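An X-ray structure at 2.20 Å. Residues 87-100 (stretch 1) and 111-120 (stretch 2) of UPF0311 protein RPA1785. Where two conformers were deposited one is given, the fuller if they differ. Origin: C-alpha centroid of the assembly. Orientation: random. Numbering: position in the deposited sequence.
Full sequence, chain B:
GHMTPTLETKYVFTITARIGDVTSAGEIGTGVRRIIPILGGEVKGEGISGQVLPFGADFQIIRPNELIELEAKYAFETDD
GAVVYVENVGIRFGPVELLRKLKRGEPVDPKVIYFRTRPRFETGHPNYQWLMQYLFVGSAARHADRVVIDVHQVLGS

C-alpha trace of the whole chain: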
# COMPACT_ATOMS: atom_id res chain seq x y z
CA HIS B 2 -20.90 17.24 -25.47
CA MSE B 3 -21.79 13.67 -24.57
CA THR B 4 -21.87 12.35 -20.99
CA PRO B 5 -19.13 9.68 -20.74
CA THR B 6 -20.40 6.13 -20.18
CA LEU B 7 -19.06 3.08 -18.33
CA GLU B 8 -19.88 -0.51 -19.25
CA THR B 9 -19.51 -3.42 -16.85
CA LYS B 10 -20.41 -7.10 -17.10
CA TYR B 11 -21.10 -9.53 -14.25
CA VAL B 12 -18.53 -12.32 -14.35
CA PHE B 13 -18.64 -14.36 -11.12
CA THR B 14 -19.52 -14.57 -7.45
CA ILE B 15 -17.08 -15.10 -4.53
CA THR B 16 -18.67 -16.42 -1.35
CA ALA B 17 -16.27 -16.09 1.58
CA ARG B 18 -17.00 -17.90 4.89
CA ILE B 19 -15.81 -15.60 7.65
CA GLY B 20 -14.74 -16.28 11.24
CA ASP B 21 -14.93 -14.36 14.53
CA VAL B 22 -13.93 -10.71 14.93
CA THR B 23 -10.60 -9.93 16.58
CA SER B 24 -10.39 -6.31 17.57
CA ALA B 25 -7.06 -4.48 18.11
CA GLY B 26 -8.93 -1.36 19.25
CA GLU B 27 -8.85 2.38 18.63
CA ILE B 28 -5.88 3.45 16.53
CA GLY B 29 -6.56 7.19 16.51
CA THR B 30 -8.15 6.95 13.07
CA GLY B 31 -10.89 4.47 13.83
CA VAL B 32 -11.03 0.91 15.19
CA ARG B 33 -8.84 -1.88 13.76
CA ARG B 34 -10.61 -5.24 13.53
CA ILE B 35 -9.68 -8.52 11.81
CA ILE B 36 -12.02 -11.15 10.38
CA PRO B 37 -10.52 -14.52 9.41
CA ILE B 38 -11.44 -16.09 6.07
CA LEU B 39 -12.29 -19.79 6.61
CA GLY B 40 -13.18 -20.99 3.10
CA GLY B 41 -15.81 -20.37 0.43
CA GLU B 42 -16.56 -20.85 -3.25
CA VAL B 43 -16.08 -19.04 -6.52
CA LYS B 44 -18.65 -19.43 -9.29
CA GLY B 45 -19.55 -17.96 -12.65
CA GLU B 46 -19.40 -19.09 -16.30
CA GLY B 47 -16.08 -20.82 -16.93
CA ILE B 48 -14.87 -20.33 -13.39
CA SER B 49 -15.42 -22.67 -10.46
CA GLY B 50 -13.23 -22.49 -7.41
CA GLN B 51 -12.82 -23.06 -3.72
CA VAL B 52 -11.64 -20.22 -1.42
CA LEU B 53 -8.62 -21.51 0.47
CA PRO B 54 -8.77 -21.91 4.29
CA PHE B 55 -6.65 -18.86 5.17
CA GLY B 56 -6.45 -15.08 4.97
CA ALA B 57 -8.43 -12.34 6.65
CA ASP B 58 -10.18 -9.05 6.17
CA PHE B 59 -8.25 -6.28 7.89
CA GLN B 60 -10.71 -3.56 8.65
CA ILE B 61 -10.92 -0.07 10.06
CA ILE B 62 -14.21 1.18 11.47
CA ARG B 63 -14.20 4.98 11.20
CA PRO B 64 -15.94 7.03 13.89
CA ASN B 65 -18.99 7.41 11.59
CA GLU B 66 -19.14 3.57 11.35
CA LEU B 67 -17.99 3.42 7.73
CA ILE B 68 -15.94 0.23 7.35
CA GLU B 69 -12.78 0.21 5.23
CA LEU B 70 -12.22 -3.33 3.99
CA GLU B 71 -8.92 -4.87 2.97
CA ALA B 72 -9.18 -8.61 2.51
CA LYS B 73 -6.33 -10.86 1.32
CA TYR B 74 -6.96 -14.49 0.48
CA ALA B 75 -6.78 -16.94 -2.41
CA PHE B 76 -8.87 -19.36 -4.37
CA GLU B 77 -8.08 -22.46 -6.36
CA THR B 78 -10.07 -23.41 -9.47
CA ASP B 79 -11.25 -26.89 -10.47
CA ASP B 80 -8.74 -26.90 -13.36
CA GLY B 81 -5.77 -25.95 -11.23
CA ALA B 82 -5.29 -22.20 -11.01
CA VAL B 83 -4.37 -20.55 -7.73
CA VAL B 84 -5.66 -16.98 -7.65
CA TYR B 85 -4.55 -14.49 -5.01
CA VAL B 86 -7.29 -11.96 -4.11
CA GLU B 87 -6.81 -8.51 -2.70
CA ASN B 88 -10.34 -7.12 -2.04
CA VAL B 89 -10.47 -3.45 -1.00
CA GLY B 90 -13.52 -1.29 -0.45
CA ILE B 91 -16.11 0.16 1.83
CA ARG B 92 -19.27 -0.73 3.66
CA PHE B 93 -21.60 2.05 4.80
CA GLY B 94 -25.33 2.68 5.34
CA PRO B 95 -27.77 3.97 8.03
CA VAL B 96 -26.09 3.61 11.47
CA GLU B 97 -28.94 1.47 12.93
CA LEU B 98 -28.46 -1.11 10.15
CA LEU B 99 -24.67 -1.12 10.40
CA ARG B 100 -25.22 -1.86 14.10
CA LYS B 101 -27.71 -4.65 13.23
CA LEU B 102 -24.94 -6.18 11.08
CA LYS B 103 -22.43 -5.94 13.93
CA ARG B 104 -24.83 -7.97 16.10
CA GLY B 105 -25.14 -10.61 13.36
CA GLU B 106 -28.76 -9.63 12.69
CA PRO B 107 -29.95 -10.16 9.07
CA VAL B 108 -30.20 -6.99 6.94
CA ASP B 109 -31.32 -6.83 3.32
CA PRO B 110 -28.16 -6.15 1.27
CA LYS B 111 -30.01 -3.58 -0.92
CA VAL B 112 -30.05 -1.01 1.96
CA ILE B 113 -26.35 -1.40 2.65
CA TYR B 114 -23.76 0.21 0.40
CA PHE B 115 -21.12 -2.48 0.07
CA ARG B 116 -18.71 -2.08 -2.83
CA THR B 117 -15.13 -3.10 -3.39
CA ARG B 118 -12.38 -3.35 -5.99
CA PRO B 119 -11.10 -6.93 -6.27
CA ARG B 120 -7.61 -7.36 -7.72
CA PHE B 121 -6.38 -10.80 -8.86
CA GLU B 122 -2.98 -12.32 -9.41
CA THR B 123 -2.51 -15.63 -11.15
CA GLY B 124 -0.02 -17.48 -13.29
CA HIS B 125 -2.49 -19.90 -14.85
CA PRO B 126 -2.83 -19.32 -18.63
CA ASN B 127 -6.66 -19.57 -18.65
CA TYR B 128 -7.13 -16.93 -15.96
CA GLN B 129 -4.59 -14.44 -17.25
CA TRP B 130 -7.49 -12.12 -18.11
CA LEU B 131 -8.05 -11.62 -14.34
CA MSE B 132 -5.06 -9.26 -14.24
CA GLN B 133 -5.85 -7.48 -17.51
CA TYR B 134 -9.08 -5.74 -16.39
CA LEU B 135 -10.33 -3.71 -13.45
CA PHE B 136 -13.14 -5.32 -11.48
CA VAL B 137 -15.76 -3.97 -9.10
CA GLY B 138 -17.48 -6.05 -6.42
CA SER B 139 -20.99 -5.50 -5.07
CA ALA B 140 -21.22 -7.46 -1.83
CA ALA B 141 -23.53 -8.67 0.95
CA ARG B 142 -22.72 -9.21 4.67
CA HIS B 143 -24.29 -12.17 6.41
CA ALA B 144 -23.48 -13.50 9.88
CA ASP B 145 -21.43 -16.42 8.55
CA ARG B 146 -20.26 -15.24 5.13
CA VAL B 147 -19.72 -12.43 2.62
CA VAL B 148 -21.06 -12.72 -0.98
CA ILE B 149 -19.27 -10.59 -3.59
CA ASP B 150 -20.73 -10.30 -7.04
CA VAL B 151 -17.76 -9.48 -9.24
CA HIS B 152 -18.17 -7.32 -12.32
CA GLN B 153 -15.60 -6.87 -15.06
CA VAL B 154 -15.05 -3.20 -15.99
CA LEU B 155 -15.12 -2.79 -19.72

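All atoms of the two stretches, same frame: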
# COMPACT_ATOMS: atom_id res chain seq x y z
N GLU B 87 -6.91 -9.67 -3.55
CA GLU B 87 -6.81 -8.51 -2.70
C GLU B 87 -8.12 -7.76 -2.90
O GLU B 87 -8.33 -7.22 -3.97
CB GLU B 87 -5.66 -7.67 -3.20
CG GLU B 87 -4.79 -7.05 -2.18
CD GLU B 87 -3.53 -6.46 -2.81
OE1 GLU B 87 -3.63 -5.33 -3.36
OE2 GLU B 87 -2.46 -7.12 -2.75
N ASN B 88 -9.00 -7.74 -1.90
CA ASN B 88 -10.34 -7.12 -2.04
C ASN B 88 -10.50 -5.87 -1.13
O ASN B 88 -10.60 -5.98 0.10
CB ASN B 88 -11.39 -8.18 -1.73
CG ASN B 88 -12.79 -7.81 -2.22
OD1 ASN B 88 -12.98 -7.02 -3.15
ND2 ASN B 88 -13.79 -8.41 -1.57
N VAL B 89 -10.50 -4.69 -1.74
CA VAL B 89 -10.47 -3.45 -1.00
C VAL B 89 -11.71 -2.60 -1.30
O VAL B 89 -12.09 -2.42 -2.47
CB VAL B 89 -9.17 -2.63 -1.27
CG1 VAL B 89 -9.11 -1.40 -0.37
CG2 VAL B 89 -7.92 -3.47 -1.06
N GLY B 90 -12.35 -2.09 -0.25
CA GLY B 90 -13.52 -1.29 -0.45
C GLY B 90 -14.10 -0.66 0.78
O GLY B 90 -13.38 -0.33 1.74
N ILE B 91 -15.41 -0.46 0.73
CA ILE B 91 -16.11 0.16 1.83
C ILE B 91 -17.48 -0.46 2.07
O ILE B 91 -18.11 -1.00 1.17
CB ILE B 91 -16.22 1.73 1.69
CG1 ILE B 91 -16.91 2.16 0.42
CG2 ILE B 91 -14.83 2.40 1.70
CD1 ILE B 91 -17.25 3.63 0.44
N ARG B 92 -17.90 -0.44 3.33
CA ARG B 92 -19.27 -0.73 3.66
C ARG B 92 -19.80 0.40 4.53
O ARG B 92 -19.18 0.80 5.52
CB ARG B 92 -19.37 -2.06 4.36
CG ARG B 92 -20.79 -2.36 4.79
CD ARG B 92 -20.94 -3.82 5.06
NE ARG B 92 -20.33 -4.19 6.33
CZ ARG B 92 -19.36 -5.08 6.48
NH1 ARG B 92 -18.84 -5.73 5.44
NH2 ARG B 92 -18.92 -5.34 7.70
N PHE B 93 -20.96 0.92 4.13
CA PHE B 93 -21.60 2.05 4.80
C PHE B 93 -23.11 1.85 4.71
O PHE B 93 -23.58 0.87 4.12
CB PHE B 93 -21.14 3.37 4.15
CG PHE B 93 -21.37 4.61 5.01
CD1 PHE B 93 -21.75 5.82 4.42
CD2 PHE B 93 -21.19 4.58 6.40
CE1 PHE B 93 -21.95 6.96 5.19
CE2 PHE B 93 -21.40 5.73 7.19
CZ PHE B 93 -21.77 6.92 6.58
N GLY B 94 -23.87 2.76 5.30
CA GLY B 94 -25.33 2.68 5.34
C GLY B 94 -25.86 3.44 6.55
O GLY B 94 -25.09 4.05 7.29
N PRO B 95 -27.19 3.44 6.76
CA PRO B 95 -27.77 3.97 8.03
C PRO B 95 -27.14 3.33 9.27
O PRO B 95 -26.96 2.11 9.30
CB PRO B 95 -29.24 3.56 7.93
CG PRO B 95 -29.51 3.45 6.46
CD PRO B 95 -28.23 2.96 5.83
N VAL B 96 -26.79 4.14 10.29
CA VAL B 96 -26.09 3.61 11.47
C VAL B 96 -26.81 2.47 12.21
O VAL B 96 -26.14 1.54 12.65
CB VAL B 96 -25.68 4.71 12.49
CG1 VAL B 96 -24.35 5.32 12.10
CG2 VAL B 96 -26.77 5.79 12.68
N GLU B 97 -28.13 2.55 12.35
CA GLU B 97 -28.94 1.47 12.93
C GLU B 97 -28.69 0.12 12.26
O GLU B 97 -28.55 -0.91 12.92
CB GLU B 97 -30.44 1.79 12.83
CG GLU B 97 -30.99 2.76 13.87
CD GLU B 97 -32.41 3.25 13.52
OE1 GLU B 97 -32.94 2.82 12.46
OE2 GLU B 97 -32.98 4.07 14.29
N LEU B 98 -28.64 0.13 10.93
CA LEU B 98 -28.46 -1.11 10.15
C LEU B 98 -27.03 -1.63 10.22
O LEU B 98 -26.79 -2.84 10.32
CB LEU B 98 -28.95 -0.90 8.72
CG LEU B 98 -30.43 -0.53 8.54
CD1 LEU B 98 -30.73 -0.02 7.13
CD2 LEU B 98 -31.34 -1.69 8.88
N LEU B 99 -26.06 -0.72 10.18
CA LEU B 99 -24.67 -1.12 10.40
C LEU B 99 -24.55 -1.83 11.75
O LEU B 99 -23.93 -2.89 11.85
CB LEU B 99 -23.71 0.07 10.31
CG LEU B 99 -23.73 0.91 9.02
CD1 LEU B 99 -22.66 1.99 9.05
CD2 LEU B 99 -23.57 0.02 7.79
N ARG B 100 -25.19 -1.25 12.78
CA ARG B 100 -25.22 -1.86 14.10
C ARG B 100 -25.94 -3.23 14.15
O ARG B 100 -25.45 -4.15 14.82
CB ARG B 100 -25.81 -0.89 15.12
CG ARG B 100 -24.86 0.24 15.48
CD ARG B 100 -25.61 1.43 16.03
NE ARG B 100 -24.73 2.58 16.21
CZ ARG B 100 -25.16 3.83 16.39
NH1 ARG B 100 -26.47 4.10 16.40
NH2 ARG B 100 -24.28 4.82 16.55
N LYS B 111 -29.60 -4.77 -0.16
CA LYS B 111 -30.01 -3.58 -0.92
C LYS B 111 -29.97 -2.24 -0.15
O LYS B 111 -29.91 -1.17 -0.77
CB LYS B 111 -31.42 -3.76 -1.49
CG LYS B 111 -31.51 -4.62 -2.78
CD LYS B 111 -32.95 -4.51 -3.39
CE LYS B 111 -33.00 -5.10 -4.81
NZ LYS B 111 -34.38 -4.99 -5.44
N VAL B 112 -30.04 -2.27 1.19
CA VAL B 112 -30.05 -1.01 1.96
C VAL B 112 -28.66 -0.69 2.51
O VAL B 112 -28.45 0.35 3.13
CB VAL B 112 -31.10 -0.99 3.10
CG1 VAL B 112 -32.50 -0.94 2.53
CG2 VAL B 112 -30.92 -2.16 4.03
N ILE B 113 -27.72 -1.59 2.25
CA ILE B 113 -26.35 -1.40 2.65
C ILE B 113 -25.50 -1.16 1.42
O ILE B 113 -25.56 -1.93 0.46
CB ILE B 113 -25.81 -2.61 3.46
CG1 ILE B 113 -26.62 -2.83 4.75
CG2 ILE B 113 -24.31 -2.45 3.77
CD1 ILE B 113 -26.67 -1.65 5.70
N TYR B 114 -24.73 -0.07 1.45
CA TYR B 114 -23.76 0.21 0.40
C TYR B 114 -22.53 -0.62 0.70
O TYR B 114 -21.88 -0.43 1.72
CB TYR B 114 -23.40 1.71 0.36
CG TYR B 114 -22.48 2.05 -0.80
CD1 TYR B 114 -23.00 2.35 -2.06
CD2 TYR B 114 -21.09 2.08 -0.63
CE1 TYR B 114 -22.16 2.66 -3.13
CE2 TYR B 114 -20.24 2.40 -1.68
CZ TYR B 114 -20.78 2.68 -2.92
OH TYR B 114 -19.95 2.99 -3.96
N PHE B 115 -22.22 -1.57 -0.18
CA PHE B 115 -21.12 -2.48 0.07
C PHE B 115 -20.42 -2.83 -1.23
O PHE B 115 -20.81 -3.79 -1.93
CB PHE B 115 -21.63 -3.71 0.82
CG PHE B 115 -20.55 -4.65 1.29
CD1 PHE B 115 -20.90 -5.85 1.91
CD2 PHE B 115 -19.21 -4.37 1.09
CE1 PHE B 115 -19.92 -6.76 2.34
CE2 PHE B 115 -18.20 -5.28 1.51
CZ PHE B 115 -18.56 -6.48 2.14
N ARG B 116 -19.38 -2.04 -1.54
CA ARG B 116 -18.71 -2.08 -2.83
C ARG B 116 -17.20 -2.11 -2.64
O ARG B 116 -16.65 -1.46 -1.72
CB ARG B 116 -19.12 -0.91 -3.74
CG ARG B 116 -20.65 -0.58 -3.77
CD ARG B 116 -21.53 -1.49 -4.68
NE ARG B 116 -22.93 -1.03 -4.65
CZ ARG B 116 -23.84 -1.43 -3.75
NH1 ARG B 116 -23.54 -2.31 -2.84
NH2 ARG B 116 -25.09 -0.97 -3.78
N THR B 117 -16.54 -2.87 -3.51
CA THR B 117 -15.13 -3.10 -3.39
C THR B 117 -14.47 -3.14 -4.76
O THR B 117 -15.14 -3.20 -5.80
CB THR B 117 -14.83 -4.49 -2.76
OG1 THR B 117 -15.04 -5.49 -3.75
CG2 THR B 117 -15.72 -4.79 -1.58
N ARG B 118 -13.14 -3.11 -4.76
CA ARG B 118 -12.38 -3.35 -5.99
C ARG B 118 -11.53 -4.59 -5.76
O ARG B 118 -10.54 -4.52 -5.05
CB ARG B 118 -11.50 -2.18 -6.34
CG ARG B 118 -10.83 -2.38 -7.68
CD ARG B 118 -9.42 -1.87 -7.69
NE ARG B 118 -8.65 -2.61 -8.68
CZ ARG B 118 -7.42 -2.31 -9.06
NH1 ARG B 118 -6.80 -1.24 -8.56
NH2 ARG B 118 -6.82 -3.05 -9.98
N PRO B 119 -11.95 -5.74 -6.32
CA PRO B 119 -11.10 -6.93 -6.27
C PRO B 119 -9.99 -6.97 -7.32
O PRO B 119 -10.25 -6.78 -8.53
CB PRO B 119 -12.09 -8.07 -6.46
CG PRO B 119 -13.25 -7.46 -7.21
CD PRO B 119 -13.24 -5.99 -6.97
N ARG B 120 -8.77 -7.25 -6.86
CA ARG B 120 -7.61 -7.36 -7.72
C ARG B 120 -7.02 -8.78 -7.63
O ARG B 120 -6.77 -9.29 -6.53
CB ARG B 120 -6.55 -6.31 -7.34
CG ARG B 120 -5.54 -6.03 -8.44
CD ARG B 120 -4.35 -5.22 -7.96
NE ARG B 120 -3.67 -5.96 -6.91
CZ ARG B 120 -2.64 -6.77 -7.09
NH1 ARG B 120 -2.13 -7.40 -6.05
NH2 ARG B 120 -2.11 -6.94 -8.29

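The shortest polar contacts between the stretches are one backbone and one side-chain hydrogen bond, each 2.6 Å long: Arg118 N to Val89 O, and Thr117 OG1 to Asn88 OD1. In the latter the threonine hydroxyl donates to the amide oxygen of Asn88, joining two buried polar side chains on the same face of the sheet. At the 87/120 end, Glu87 OE2 and Arg120 NH1 form a salt bridge at 3.3 Å; its hydrogen bond is weak, but it brings opposite charges together on the same two residues that pair through their backbones.

These contacts sit on an antiparallel ladder formed by strands 87-93 and 114-120, whose directions differ by 162°. Glu87 N donates to Arg120 O at 3.0 Å and Arg120 N to Glu87 O at 2.9 Å, both nearly linear. Ile91 N reaches Arg116 O at 2.9 Å, and Phe93 N reaches Tyr114 O at 2.9 Å. The return bond from Tyr114 N to Phe93 O, 3.1 Å, is weak, its angle at the hydrogen bent to 131°. Between these rungs the chains draw close: Gly90 CA lies 3.8 Å from Thr117 CA, and a CB on Gly90 would clash with Arg116 O and Thr117 CA.

On the face shared with Asn88 and Thr117, Arg92 lies over the Phe115 ring. Its CD packs 4.0 Å from the centroid of the Phe115 ring, while its CZ lies 4.8 Å from that centroid in a cation-pi arrangement, so aliphatic and charged parts both use the aromatic face. On the other face, Ile91 CD1 meets Tyr114 CE2 at 3.9 Å.

Beyond the strands, contact becomes apolar. Pro95 occupies the N-cap position of the helix that follows, from which Leu98 CD1 touches Val112 CG2 at 3.8 Å. Ile113 CD1 packs against Leu98 CB at 3.9 Å and Leu99 CD2 at 4.1 Å, tying the helix to the segment leading into the second strand.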